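Local coordinates for protein diaminopimelate decarboxylase (Aquifex aeolicus, PDB 2P3E) that probably catalyses the pyridoxal-phosphate-dependent decarboxylation of meso-diaminopimelate to L-lysine, the closing step of the diaminopimelate route, at residues L72-L75 / L76-G80; R132-L135 / D136-E140; L210-S213 / P214-E217. One frame throughout, in Å; residues are numbered along the deposited sequence.

Interaction 1 (L72-L75 / L76-G80); sequences LVKL and LGELG
Leu76 folds back on Leu72, one turn earlier in helix 70-78, and forms the dense side of the contact. Its CG lies 3.7 Å from the carbonyl O of Leu72, with CD1 close to the same oxygen. The first torsion places CG opposite the residue's own carbonyl carbon (chi1 -67°), which lays the isobutyl group along the preceding turn. Both leucines are buried against Ile44 of helix 41-54, and Leu76 shares Tyr62 of strand 59-63 with Val73. Leu79 repeats the fold-back one turn on, where its CG approaches Leu75 O to 3.5 Å. Gly77 N gives a straight bond of 2.9 Å to Val73 O, and Glu78 N a more bent one of the same length to Lys74 O, whereas Leu76 N reaches Leu72 O only weakly. The helix then ends in a Schellman motif, with Gly80 at positive phi.

The solvent side is looser. Lys74 and Glu78 run side by side and point the same way, yet Lys74 NZ and Glu78 OE2 remain 4.5 Å apart, beyond a salt bridge. A water joins them, accepting from Lys74 NZ at 2.8 Å and donating weakly to Glu78 OE2. Glu78 CG meanwhile rests 3.3 Å from Lys74 O. The chemistry implies an amphipathic helix held to the barrel by its aliphatic face, while the hydrated charge pair probably adds only a modest attraction.

Interaction 2 (R132-L135 / D136-E140); sequences RQEL and DVLNE
Asp136 lies over the carbonyl ends of Arg132 and Gln133 in the first turns of helix 132-145. Its CB sits 3.3 Å from Gln133 O. With chi1 at -72°, CG sits beside the backbone N, a setting that swings the carboxylate back toward the start of the helix, and CG comes 3.8 Å from Arg132 O. At the tip the two oxygens part company: OD2 stays near Arg132 O, at 3.7 Å and without a hydrogen bond, whereas OD1 is hydrogen-bonded to the hydroxyl of Tyr189 in helix 183-191. Arg132 NE is 6.9 Å from Asp136 OD2, so no salt bridge spans this turn.

Val137 directs its CG2 methyl at Gln133 O, 3.3 Å away. Gln133 OE1, at the end of the side chain, accepts from Leu298 N of the second subunit. On the buried flank Leu138 CB lies 3.3 Å from Glu134 O, the oxygen that takes the 2.8 Å bond from Leu138 N, and Leu138 packs on Phe127 and Leu116. Glu134 turns its OE2 to a salt bridge with Lys111.

The polar tips of Gln133, Glu134 and Asp136 thus find their hydrogen-bonding partners beyond this stretch. Within the turn the main-chain bonds do the holding, with CB and methyl groups resting on carbonyl oxygens, and the polar ends are left to tie the helix to its neighbours and to the second subunit.

Interaction 3 (L210-S213 / P214-E217); sequences LDIS and PYRE
The ring of Tyr215 presents its edge to Ile212: the CA of Ile212 lies in the ring plane, and the carbonyl O of Ile212 is at the same edge, near that plane, 3.3 Å from Tyr215 CD2. Neither face takes a partner from residues 210-213; Ile209 and, from helix 258-269, Leu261 and Leu264 pack on the tyrosine. A chi1 of -79° keeps CG next to the backbone N and turns the ring edge back to the entering loop, where CD2 also meets Ile212 CB at 3.9 Å. Ile212 itself packs onto Leu245 and Pro256.

The second flat group is the carboxylate of Asp211, and one oxygen does double duty. Ser213 OG donates to Asp211 OD1 at 2.7 Å, on its syn lone pair, while Ser213 N, 3.1 Å from that OD1, arrives from above the carboxylate plane, 55° out of it. Two bonds of such different direction restrain the rotation of the carboxylate and fix the serine hydroxyl.

The turn continues into the helix through bonds between residues three apart. Tyr215 N reaches Ile212 O at 2.9 Å and Arg216 N reaches Ser213 O, both from above the carbonyl planes. Ser213 O also takes a water proton, and this water accepts from Glu217 N, spanning a gap too wide for a direct bond. Pro214 brings no N-H into this first turn, and its CD sits tightly against Ser213 CB, at 3.4 Å.

Aspartate capping followed by proline is a familiar way to start a helix, here helix 214-231 of the barrel domain. At the other end of the tyrosine, OH donates to Gly243 O, beside Gly244, which by similarity binds pyridoxal phosphate; the helix start is therefore linked to the glycine-rich loop of a fold-type III decarboxylase.

Overall arrangement
From the N terminus the three contacts follow in series within the pyridoxal-binding barrel domain; none nests in or crosses another, and each links residues three or four apart and closes no longer loop. Interaction 1 belongs to the helix between strands 59-63 and 82-85, a beta-alpha-beta unit about 8 Å between side chains from Gly281 and 10 Å from Lys65, residues that by similarity bind the cofactor. Interaction 2 falls in a later unit, between strands 126-129 and 149-156, and alone of the three meets the second subunit. Interaction 3 marks the passage from the loop after strand 196-202 into helix 214-231. Nearest atoms are about 17 Å apart for 1 and 3, about 21 Å for the other pairs.

Interaction 1 (L72-L75 / L76-G80)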
loop_
_atom_site.group_PDB
_atom_site.type_symbol
_atom_site.label_atom_id
_atom_site.label_comp_id
_atom_site.label_asym_id
_atom_site.label_seq_id
_atom_site.Cartn_x
_atom_site.Cartn_y
_atom_site.Cartn_z
ATOM N N LEU B 72 10.036 -18.210 3.616
ATOM C CA LEU B 72 11.136 -17.768 2.768
ATOM C C LEU B 72 12.326 -17.301 3.611
ATOM O O LEU B 72 13.486 -17.572 3.264
ATOM C CB LEU B 72 10.672 -16.667 1.805
ATOM C CG LEU B 72 9.533 -17.050 0.836
ATOM C CD1 LEU B 72 9.114 -15.855 -0.033
ATOM C CD2 LEU B 72 9.926 -18.248 -0.064
ATOM N N VAL B 73 12.039 -16.601 4.709
ATOM C CA VAL B 73 13.080 -16.152 5.617
ATOM C C VAL B 73 13.757 -17.361 6.277
ATOM O O VAL B 73 14.981 -17.386 6.388
ATOM C CB VAL B 73 12.558 -15.142 6.669
ATOM C CG1 VAL B 73 13.700 -14.702 7.600
ATOM C CG2 VAL B 73 11.935 -13.895 5.956
ATOM N N LYS B 74 12.962 -18.357 6.671
ATOM C CA LYS B 74 13.516 -19.605 7.249
ATOM C C LYS B 74 14.453 -20.309 6.286
ATOM O O LYS B 74 15.528 -20.772 6.687
ATOM C CB LYS B 74 12.409 -20.557 7.730
ATOM C CG LYS B 74 12.981 -21.825 8.427
ATOM C CD LYS B 74 11.901 -22.547 9.191
ATOM C CE LYS B 74 12.504 -23.453 10.260
ATOM N NZ LYS B 74 12.881 -22.638 11.490
ATOM N N LEU B 75 14.054 -20.373 5.024
ATOM C CA LEU B 75 14.855 -20.936 3.946
ATOM C C LEU B 75 16.287 -20.355 3.891
ATOM O O LEU B 75 17.285 -21.094 3.784
ATOM C CB LEU B 75 14.114 -20.702 2.620
ATOM C CG LEU B 75 14.291 -21.630 1.425
ATOM C CD1 LEU B 75 13.642 -22.990 1.710
ATOM C CD2 LEU B 75 13.684 -21.043 0.160
ATOM N N LEU B 76 16.378 -19.028 3.955
ATOM C CA LEU B 76 17.662 -18.317 3.975
ATOM C C LEU B 76 18.400 -18.523 5.289
ATOM O O LEU B 76 19.611 -18.772 5.292
ATOM C CB LEU B 76 17.441 -16.810 3.706
ATOM C CG LEU B 76 16.940 -16.536 2.276
ATOM C CD1 LEU B 76 16.272 -15.158 2.169
ATOM C CD2 LEU B 76 18.078 -16.669 1.274
ATOM N N GLY B 77 17.678 -18.436 6.401
ATOM C CA GLY B 77 18.257 -18.691 7.727
ATOM C C GLY B 77 18.939 -20.053 7.829
ATOM O O GLY B 77 19.973 -20.187 8.481
ATOM N N GLU B 78 18.362 -21.053 7.172
ATOM C CA GLU B 78 18.923 -22.423 7.174
ATOM C C GLU B 78 20.215 -22.510 6.360
ATOM O O GLU B 78 21.040 -23.415 6.577
ATOM C CB GLU B 78 17.894 -23.438 6.660
ATOM C CG GLU B 78 16.698 -23.672 7.599
ATOM C CD GLU B 78 16.983 -24.729 8.680
ATOM O OE1 GLU B 78 18.157 -25.160 8.795
ATOM O OE2 GLU B 78 16.038 -25.119 9.421
ATOM N N LEU B 79 20.395 -21.562 5.441
ATOM C CA LEU B 79 21.634 -21.459 4.675
ATOM C C LEU B 79 22.740 -20.662 5.366
ATOM O O LEU B 79 23.855 -20.569 4.846
ATOM C CB LEU B 79 21.374 -20.903 3.276
ATOM C CG LEU B 79 20.401 -21.697 2.407
ATOM C CD1 LEU B 79 20.079 -20.922 1.126
ATOM C CD2 LEU B 79 20.926 -23.103 2.090
ATOM N N GLY B 80 22.420 -20.085 6.518
ATOM C CA GLY B 80 23.366 -19.293 7.302
ATOM C C GLY B 80 23.193 -17.795 7.076
ATOM O O GLY B 80 24.072 -17.015 7.420
HETATM O O HOH W 1 15.653 -22.950 11.182
#

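Interaction 2 (R132-L135 / D136-E140)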
loop_
_atom_site.group_PDB
_atom_site.type_symbol
_atom_site.label_atom_id
_atom_site.label_comp_id
_atom_site.label_asym_id
_atom_site.label_seq_id
_atom_site.Cartn_x
_atom_site.Cartn_y
_atom_site.Cartn_z
ATOM N N ARG B 132 21.947 11.225 16.334
ATOM C CA ARG B 132 22.573 11.423 17.634
ATOM C C ARG B 132 21.590 11.236 18.796
ATOM O O ARG B 132 21.959 10.734 19.858
ATOM C CB ARG B 132 23.172 12.819 17.712
ATOM C CG ARG B 132 24.038 13.014 18.950
ATOM C CD ARG B 132 24.818 14.309 18.886
ATOM N NE ARG B 132 25.923 14.244 17.923
ATOM C CZ ARG B 132 26.973 15.061 17.947
ATOM N NH1 ARG B 132 27.068 15.995 18.889
ATOM N NH2 ARG B 132 27.932 14.936 17.041
ATOM N N GLN B 133 20.342 11.669 18.609
ATOM C CA GLN B 133 19.326 11.455 19.628
ATOM C C GLN B 133 19.101 9.953 19.865
ATOM O O GLN B 133 18.957 9.510 21.012
ATOM C CB GLN B 133 18.032 12.187 19.266
ATOM C CG GLN B 133 17.021 12.195 20.392
ATOM C CD GLN B 133 15.875 13.152 20.160
ATOM O OE1 GLN B 133 15.586 13.542 19.024
ATOM N NE2 GLN B 133 15.217 13.550 21.250
ATOM N N GLU B 134 19.126 9.177 18.779
ATOM C CA GLU B 134 19.073 7.719 18.841
ATOM C C GLU B 134 20.224 7.137 19.667
ATOM O O GLU B 134 20.016 6.194 20.407
ATOM C CB GLU B 134 19.030 7.094 17.431
ATOM C CG GLU B 134 18.958 5.552 17.427
ATOM C CD GLU B 134 19.065 4.929 16.035
ATOM O OE1 GLU B 134 18.855 5.654 15.036
ATOM O OE2 GLU B 134 19.384 3.713 15.942
ATOM N N LEU B 135 21.430 7.690 19.527
ATOM C CA LEU B 135 22.548 7.312 20.405
ATOM C C LEU B 135 22.191 7.454 21.907
ATOM O O LEU B 135 22.409 6.535 22.681
ATOM C CB LEU B 135 23.809 8.121 20.067
ATOM C CG LEU B 135 24.485 7.876 18.701
ATOM C CD1 LEU B 135 25.530 8.953 18.406
ATOM C CD2 LEU B 135 25.117 6.516 18.668
ATOM N N ASP B 136 21.635 8.605 22.277
ATOM C CA ASP B 136 21.236 8.924 23.652
ATOM C C ASP B 136 20.139 7.980 24.151
ATOM O O ASP B 136 20.210 7.448 25.277
ATOM C CB ASP B 136 20.733 10.371 23.710
ATOM C CG ASP B 136 21.845 11.383 23.559
ATOM O OD1 ASP B 136 22.981 11.078 23.950
ATOM O OD2 ASP B 136 21.584 12.496 23.051
ATOM N N VAL B 137 19.137 7.771 23.293
ATOM C CA VAL B 137 18.019 6.862 23.570
ATOM C C VAL B 137 18.478 5.426 23.758
ATOM O O VAL B 137 18.125 4.792 24.764
ATOM C CB VAL B 137 16.921 6.945 22.469
ATOM C CG1 VAL B 137 15.863 5.851 22.677
ATOM C CG2 VAL B 137 16.282 8.322 22.452
ATOM N N LEU B 138 19.265 4.907 22.803
ATOM C CA LEU B 138 19.842 3.570 22.918
ATOM C C LEU B 138 20.689 3.414 24.175
ATOM O O LEU B 138 20.659 2.368 24.835
ATOM C CB LEU B 138 20.732 3.249 21.713
ATOM C CG LEU B 138 20.235 2.428 20.536
ATOM C CD1 LEU B 138 21.435 2.203 19.613
ATOM C CD2 LEU B 138 19.619 1.095 20.967
ATOM N N ASN B 139 21.467 4.448 24.482
ATOM C CA ASN B 139 22.318 4.434 25.675
ATOM C C ASN B 139 21.454 4.371 26.948
ATOM O O ASN B 139 21.757 3.620 27.878
ATOM C CB ASN B 139 23.221 5.669 25.692
ATOM C CG ASN B 139 24.211 5.661 26.849
ATOM O OD1 ASN B 139 25.044 4.760 26.972
ATOM N ND2 ASN B 139 24.125 6.681 27.700
ATOM N N GLU B 140 20.382 5.160 26.972
ATOM C CA GLU B 140 19.459 5.176 28.116
ATOM C C GLU B 140 18.802 3.812 28.321
ATOM O O GLU B 140 18.770 3.294 29.446
ATOM C CB GLU B 140 18.415 6.291 27.961
ATOM C CG GLU B 140 17.450 6.442 29.159
ATOM C CD GLU B 140 16.863 7.850 29.283
ATOM O OE1 GLU B 140 16.663 8.525 28.242
#

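Interaction 3 (L210-S213 / P214-E217)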
loop_
_atom_site.group_PDB
_atom_site.type_symbol
_atom_site.label_atom_id
_atom_site.label_comp_id
_atom_site.label_asym_id
_atom_site.label_seq_id
_atom_site.Cartn_x
_atom_site.Cartn_y
_atom_site.Cartn_z
ATOM N N LEU B 210 22.445 -0.997 -11.163
ATOM C CA LEU B 210 22.899 -1.877 -12.249
ATOM C C LEU B 210 24.362 -1.688 -12.663
ATOM O O LEU B 210 25.059 -2.668 -12.916
ATOM C CB LEU B 210 21.979 -1.761 -13.462
ATOM C CG LEU B 210 20.578 -2.333 -13.224
ATOM C CD1 LEU B 210 19.687 -2.067 -14.455
ATOM C CD2 LEU B 210 20.630 -3.838 -12.881
ATOM N N ASP B 211 24.808 -0.414 -12.725
ATOM C CA ASP B 211 26.209 -0.058 -12.863
ATOM C C ASP B 211 26.807 0.097 -11.460
ATOM O O ASP B 211 26.524 1.055 -10.757
ATOM C CB ASP B 211 26.333 1.239 -13.672
ATOM C CG ASP B 211 27.720 1.859 -13.593
ATOM O OD1 ASP B 211 28.694 1.152 -13.262
ATOM O OD2 ASP B 211 27.836 3.077 -13.867
ATOM N N ILE B 212 27.653 -0.847 -11.073
ATOM C CA ILE B 212 28.174 -0.913 -9.696
ATOM C C ILE B 212 29.343 0.038 -9.406
ATOM O O ILE B 212 29.842 0.084 -8.277
ATOM C CB ILE B 212 28.536 -2.363 -9.292
ATOM C CG1 ILE B 212 29.525 -2.986 -10.274
ATOM C CG2 ILE B 212 27.263 -3.223 -9.221
ATOM C CD1 ILE B 212 30.224 -4.231 -9.746
ATOM N N SER B 213 29.743 0.821 -10.413
ATOM C CA SER B 213 30.862 1.789 -10.298
ATOM C C SER B 213 30.894 2.603 -8.999
ATOM O O SER B 213 31.956 2.708 -8.394
ATOM C CB SER B 213 30.899 2.749 -11.509
ATOM O OG SER B 213 31.191 2.042 -12.701
ATOM N N PRO B 214 29.739 3.178 -8.564
ATOM C CA PRO B 214 29.702 3.994 -7.332
ATOM C C PRO B 214 30.104 3.272 -6.057
ATOM O O PRO B 214 30.492 3.928 -5.090
ATOM C CB PRO B 214 28.230 4.421 -7.220
ATOM C CG PRO B 214 27.683 4.288 -8.584
ATOM C CD PRO B 214 28.424 3.154 -9.233
ATOM N N TYR B 215 30.020 1.944 -6.036
ATOM C CA TYR B 215 30.445 1.204 -4.854
ATOM C C TYR B 215 31.926 1.425 -4.524
ATOM O O TYR B 215 32.297 1.434 -3.356
ATOM C CB TYR B 215 30.155 -0.283 -4.998
ATOM C CG TYR B 215 28.696 -0.664 -4.729
ATOM C CD1 TYR B 215 28.228 -0.877 -3.413
ATOM C CD2 TYR B 215 27.813 -0.837 -5.780
ATOM C CE1 TYR B 215 26.869 -1.243 -3.168
ATOM C CE2 TYR B 215 26.475 -1.197 -5.564
ATOM C CZ TYR B 215 26.003 -1.393 -4.260
ATOM O OH TYR B 215 24.668 -1.754 -4.085
ATOM N N ARG B 216 32.768 1.587 -5.543
ATOM C CA ARG B 216 34.200 1.760 -5.294
ATOM C C ARG B 216 34.452 3.005 -4.432
ATOM O O ARG B 216 35.008 2.881 -3.349
ATOM C CB ARG B 216 35.021 1.791 -6.594
ATOM C CG ARG B 216 36.507 1.445 -6.367
ATOM C CD ARG B 216 37.462 2.128 -7.370
ATOM N NE ARG B 216 37.362 3.583 -7.298
ATOM C CZ ARG B 216 37.971 4.353 -6.398
ATOM N NH1 ARG B 216 38.775 3.833 -5.465
ATOM N NH2 ARG B 216 37.759 5.660 -6.424
ATOM N N GLU B 217 33.998 4.177 -4.890
ATOM C CA GLU B 217 34.221 5.437 -4.169
ATOM C C GLU B 217 33.566 5.398 -2.800
ATOM O O GLU B 217 34.154 5.846 -1.816
ATOM C CB GLU B 217 33.711 6.666 -4.954
ATOM C CG GLU B 217 33.986 8.013 -4.223
ATOM C CD GLU B 217 33.483 9.247 -4.978
ATOM O OE1 GLU B 217 32.813 9.106 -6.025
ATOM O OE2 GLU B 217 33.768 10.377 -4.504
HETATM O O HOH W 2 33.337 4.818 -7.837
#